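Local coordinates for protein blood group a-and b-cleaving endo-beta-galactosidase (Streptococcus pneumoniae, PDB 2YGL) that probably cleaves blood group A and B antigen glycans as an endo-beta-galactosidase, the tandem CBM51 modules of this fragment probably serving to bind carbohydrate, at residues E81-Y86 against K144-K149; R105-I108 against K113-Y116. All blocks are in the same frame, centred on the assembly; numbering follows the deposited sequence.

Interaction 1 (E81-Y86 against K144-K149)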
# COMPACT_ATOMS: atom_id res chain seq x y z
N GLU A 81 -4.44 -2.38 -7.26
CA GLU A 81 -3.38 -2.97 -8.08
C GLU A 81 -3.92 -3.80 -9.24
O GLU A 81 -3.29 -3.89 -10.29
CB GLU A 81 -2.47 -3.83 -7.20
CG GLU A 81 -1.73 -3.05 -6.11
CD GLU A 81 -1.26 -3.92 -4.96
OE1 GLU A 81 -0.90 -5.10 -5.19
OE2 GLU A 81 -1.25 -3.42 -3.81
N LYS A 82 -5.10 -4.40 -9.04
CA LYS A 82 -5.71 -5.26 -10.05
C LYS A 82 -7.22 -5.05 -10.14
O LYS A 82 -7.87 -4.67 -9.16
CB LYS A 82 -5.43 -6.74 -9.75
CG LYS A 82 -3.98 -7.18 -9.95
CD LYS A 82 -3.70 -8.53 -9.29
CE LYS A 82 -3.86 -9.69 -10.27
NZ LYS A 82 -2.67 -9.84 -11.15
N PHE A 83 -7.76 -5.29 -11.33
CA PHE A 83 -9.20 -5.39 -11.53
C PHE A 83 -9.53 -6.77 -12.08
O PHE A 83 -8.91 -7.22 -13.05
CB PHE A 83 -9.70 -4.29 -12.47
CG PHE A 83 -11.13 -4.47 -12.91
CD1 PHE A 83 -12.18 -4.24 -12.03
CD2 PHE A 83 -11.42 -4.89 -14.21
CE1 PHE A 83 -13.50 -4.41 -12.43
CE2 PHE A 83 -12.74 -5.07 -14.62
CZ PHE A 83 -13.79 -4.83 -13.73
N GLU A 84 -10.50 -7.43 -11.47
CA GLU A 84 -10.91 -8.77 -11.90
C GLU A 84 -12.42 -8.92 -11.98
O GLU A 84 -13.15 -8.46 -11.10
CB GLU A 84 -10.29 -9.85 -11.01
CG GLU A 84 -8.77 -9.96 -11.17
CD GLU A 84 -8.15 -11.11 -10.41
OE1 GLU A 84 -8.80 -11.66 -9.50
OE2 GLU A 84 -7.00 -11.47 -10.73
N THR A 85 -12.88 -9.56 -13.06
CA THR A 85 -14.31 -9.80 -13.30
C THR A 85 -14.53 -10.87 -14.37
O THR A 85 -13.65 -11.14 -15.19
CB THR A 85 -15.06 -8.50 -13.71
OG1 THR A 85 -16.47 -8.71 -13.61
CG2 THR A 85 -14.70 -8.07 -15.13
N TYR A 86 -15.71 -11.49 -14.33
CA TYR A 86 -16.17 -12.36 -15.41
C TYR A 86 -17.20 -11.58 -16.23
O TYR A 86 -18.08 -10.93 -15.67
CB TYR A 86 -16.82 -13.62 -14.84
CG TYR A 86 -15.88 -14.54 -14.09
CD1 TYR A 86 -15.62 -14.34 -12.74
CD2 TYR A 86 -15.25 -15.61 -14.74
CE1 TYR A 86 -14.76 -15.18 -12.04
CE2 TYR A 86 -14.39 -16.45 -14.05
CZ TYR A 86 -14.14 -16.23 -12.70
OH TYR A 86 -13.29 -17.06 -12.01
N LYS A 144 -6.64 7.00 -11.91
CA LYS A 144 -7.69 7.85 -11.35
C LYS A 144 -9.11 7.36 -11.68
O LYS A 144 -10.02 7.50 -10.86
CB LYS A 144 -7.52 9.30 -11.82
CG LYS A 144 -6.33 10.02 -11.18
CD LYS A 144 -6.05 11.35 -11.86
CE LYS A 144 -4.92 12.11 -11.17
NZ LYS A 144 -3.62 11.36 -11.22
N LYS A 145 -9.28 6.79 -12.87
CA LYS A 145 -10.61 6.45 -13.38
C LYS A 145 -10.61 5.11 -14.11
O LYS A 145 -9.83 4.90 -15.05
CB LYS A 145 -11.11 7.56 -14.31
CG LYS A 145 -12.58 7.47 -14.69
CD LYS A 145 -12.90 8.50 -15.76
CE LYS A 145 -14.39 8.71 -15.89
NZ LYS A 145 -14.69 9.85 -16.80
N ILE A 146 -11.49 4.20 -13.68
CA ILE A 146 -11.70 2.94 -14.39
C ILE A 146 -13.12 2.89 -14.97
O ILE A 146 -14.09 3.25 -14.30
CB ILE A 146 -11.38 1.69 -13.50
CG1 ILE A 146 -11.40 0.41 -14.34
CG2 ILE A 146 -12.32 1.60 -12.29
CD1 ILE A 146 -10.73 -0.80 -13.68
N SER A 147 -13.21 2.46 -16.23
CA SER A 147 -14.48 2.46 -16.96
C SER A 147 -14.85 1.08 -17.49
O SER A 147 -14.05 0.40 -18.13
CB SER A 147 -14.44 3.47 -18.10
OG SER A 147 -14.63 4.79 -17.61
N LEU A 148 -16.10 0.69 -17.21
CA LEU A 148 -16.68 -0.54 -17.72
C LEU A 148 -17.56 -0.20 -18.93
O LEU A 148 -18.60 0.45 -18.80
CB LEU A 148 -17.51 -1.23 -16.63
CG LEU A 148 -16.83 -2.14 -15.60
CD1 LEU A 148 -15.60 -1.52 -14.93
CD2 LEU A 148 -17.84 -2.58 -14.54
N LYS A 149 -17.12 -0.65 -20.11
CA LYS A 149 -17.76 -0.28 -21.37
C LYS A 149 -18.35 -1.49 -22.08
O LYS A 149 -17.70 -2.53 -22.19
CB LYS A 149 -16.76 0.42 -22.29
CG LYS A 149 -16.14 1.69 -21.71
CD LYS A 149 -14.90 2.13 -22.50
CE LYS A 149 -15.26 2.83 -23.80
NZ LYS A 149 -14.04 3.12 -24.62
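F83 meets I146 and L148 across the interior between two beta-sheets, its side chain directed from strand 82-87 onto strand 145-151. Followed outward, the phenylalanine finds I146 first: CB of F83 already lies 3.8 Å from CD1 of I146, and CG of F83 is equally close to that methyl at 3.8 Å. The methyl sits 4.2 Å from the ring centroid of F83, 29° from the ring normal, an off-centre, oblique CH-pi contact near the CB end of the ring. CD1 and CD2 of F83 are slightly more distant from the same methyl. At the far end CZ passes to L148, whose CD1 it approaches at 4.0 Å. The ring's reach follows from chi1 of 170°, which turns CG opposite the backbone N. I146 answers with a fully extended chain, so that its terminal CD1 makes the touch. All three residues are buried, and I108 of strand 105-110 packs against each of them, while V137 of the neighbouring strand 133-138 and I139 in the loop beyond it border F83. With 9.2 Å separating the CA atoms of F83 and I146, this is face-to-face sheet packing, the hydrophobic core of a beta-sandwich, as in galactose-binding-like carbohydrate-binding modules.

Interaction 2 (R105-I108 against K113-Y116); sequences RIEI and KVVY
Backbone hydrogen bonds join I108 to V115 and Y116 where the two strands of a hairpin meet. I108 and Y116 form an antiparallel hydrogen-bonded pair: I108 N donates to Y116 O at 2.9 Å, and Y116 N returns a longer bond of 3.2 Å to I108 O. The same I108 carbonyl accepts a second N-H, from V115 N at 2.8 Å, lying in the carbonyl plane. V115 and Y116 therefore both face I108, a classic beta bulge. The axes of the two short segments stand 109° apart, far from the antiparallel ideal. A CA-H...O contact from E107 CA to Y116 O, 3.2 Å long, gives that carbonyl a further neighbour beside its bond to I108 N.

Apolar contacts follow the bulge. CG2 of V115 lies 3.8 Å from CG2 of I108 and also rests near the I108 carbonyl; with chi1 of -69° putting CG1 opposite the carbonyl carbon, CG2 is left between the backbone N and the carbonyl carbon. CB of I108 and CB of Y116 face each other on one side of the sheet. From there the tyrosine ring extends back along strand 105-110 until its CE1 comes obliquely to within 3.7 Å of I106 O.

Charged groups pair within strand 105-110: R105 NE donates to E107 OE2 at 2.8 Å in a salt bridge that meets the carboxylate from above its plane, and OE1 of E107 touches CG2 of V114 only loosely.

In the five-stranded sheet, strand 113-117 is the outermost strand within the chain and strand 105-110 lies between it and strand 145-151. Toward the opposing sheet, I108 packs on F83 and I135, while Y116 reaches I87, Q133, I135 and V137 on strands 82-87 and 133-138.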
# COMPACT_ATOMS: atom_id res chain seq x y z
N ARG A 105 -18.95 -5.88 -28.37
CA ARG A 105 -17.68 -5.68 -27.68
C ARG A 105 -17.86 -5.26 -26.22
O ARG A 105 -18.78 -4.52 -25.89
CB ARG A 105 -16.87 -4.61 -28.42
CG ARG A 105 -15.39 -4.62 -28.15
CD ARG A 105 -14.65 -3.79 -29.19
NE ARG A 105 -14.86 -2.35 -29.05
CZ ARG A 105 -15.68 -1.62 -29.81
NH1 ARG A 105 -16.38 -2.19 -30.78
NH2 ARG A 105 -15.78 -0.32 -29.61
N ILE A 106 -16.98 -5.76 -25.36
CA ILE A 106 -16.86 -5.27 -23.99
C ILE A 106 -15.42 -4.83 -23.75
O ILE A 106 -14.48 -5.56 -24.06
CB ILE A 106 -17.27 -6.35 -22.93
CG1 ILE A 106 -18.75 -6.74 -23.11
CG2 ILE A 106 -17.03 -5.83 -21.51
CD1 ILE A 106 -19.17 -7.99 -22.34
N GLU A 107 -15.26 -3.62 -23.21
CA GLU A 107 -13.94 -3.07 -22.93
C GLU A 107 -13.79 -2.60 -21.49
O GLU A 107 -14.77 -2.22 -20.85
CB GLU A 107 -13.62 -1.90 -23.87
CG GLU A 107 -13.42 -2.28 -25.33
CD GLU A 107 -13.27 -1.06 -26.23
OE1 GLU A 107 -13.53 0.07 -25.77
OE2 GLU A 107 -12.90 -1.25 -27.41
N ILE A 108 -12.56 -2.64 -21.00
CA ILE A 108 -12.19 -1.99 -19.75
C ILE A 108 -11.17 -0.91 -20.06
O ILE A 108 -10.18 -1.16 -20.75
CB ILE A 108 -11.64 -2.99 -18.69
CG1 ILE A 108 -12.64 -4.13 -18.43
CG2 ILE A 108 -11.27 -2.27 -17.39
CD1 ILE A 108 -14.00 -3.71 -17.86
N LYS A 113 -7.13 4.85 -21.58
CA LYS A 113 -6.43 3.72 -22.19
C LYS A 113 -7.24 2.43 -22.09
O LYS A 113 -7.61 2.01 -20.99
CB LYS A 113 -5.06 3.51 -21.52
CG LYS A 113 -3.87 4.13 -22.25
CD LYS A 113 -3.82 5.64 -22.10
CE LYS A 113 -2.52 6.20 -22.66
NZ LYS A 113 -2.50 7.69 -22.59
N VAL A 114 -7.50 1.81 -23.23
CA VAL A 114 -8.14 0.49 -23.27
C VAL A 114 -7.17 -0.54 -22.70
O VAL A 114 -6.12 -0.82 -23.30
CB VAL A 114 -8.58 0.10 -24.70
CG1 VAL A 114 -9.13 -1.33 -24.73
CG2 VAL A 114 -9.62 1.08 -25.23
N VAL A 115 -7.51 -1.10 -21.55
CA VAL A 115 -6.65 -2.08 -20.89
C VAL A 115 -7.13 -3.52 -21.10
O VAL A 115 -6.38 -4.48 -20.85
CB VAL A 115 -6.42 -1.77 -19.38
CG1 VAL A 115 -5.57 -0.51 -19.23
CG2 VAL A 115 -7.75 -1.62 -18.63
N TYR A 116 -8.37 -3.66 -21.55
CA TYR A 116 -8.91 -4.94 -22.01
C TYR A 116 -9.95 -4.72 -23.09
O TYR A 116 -10.78 -3.80 -23.00
CB TYR A 116 -9.51 -5.75 -20.85
CG TYR A 116 -10.30 -6.96 -21.33
CD1 TYR A 116 -11.66 -6.85 -21.65
CD2 TYR A 116 -9.69 -8.20 -21.50
CE1 TYR A 116 -12.38 -7.94 -22.11
CE2 TYR A 116 -10.40 -9.30 -21.96
CZ TYR A 116 -11.75 -9.16 -22.26
OH TYR A 116 -12.46 -10.24 -22.71

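Interactions 1 and 2, with centres about 9 Å apart, share one sandwich core. I108 is the joint: its CD1 lies 3.7 Å from CE2 of F83, and its CG2 lies 3.9 Å from S147 O. Interaction 1 spans the two sheets, whereas interaction 2 adds the hairpin's edge strand to the sheet that carries 144-149. On the side of that sheet turned from the core, K149 NZ approaches E107 OE1 at 3.3 Å, a long, weak ion pair beside the R105 salt bridge. A calcium ion, at a site that includes V102, A152, H155 and D159, lies about 10 Å from the side chain of I106.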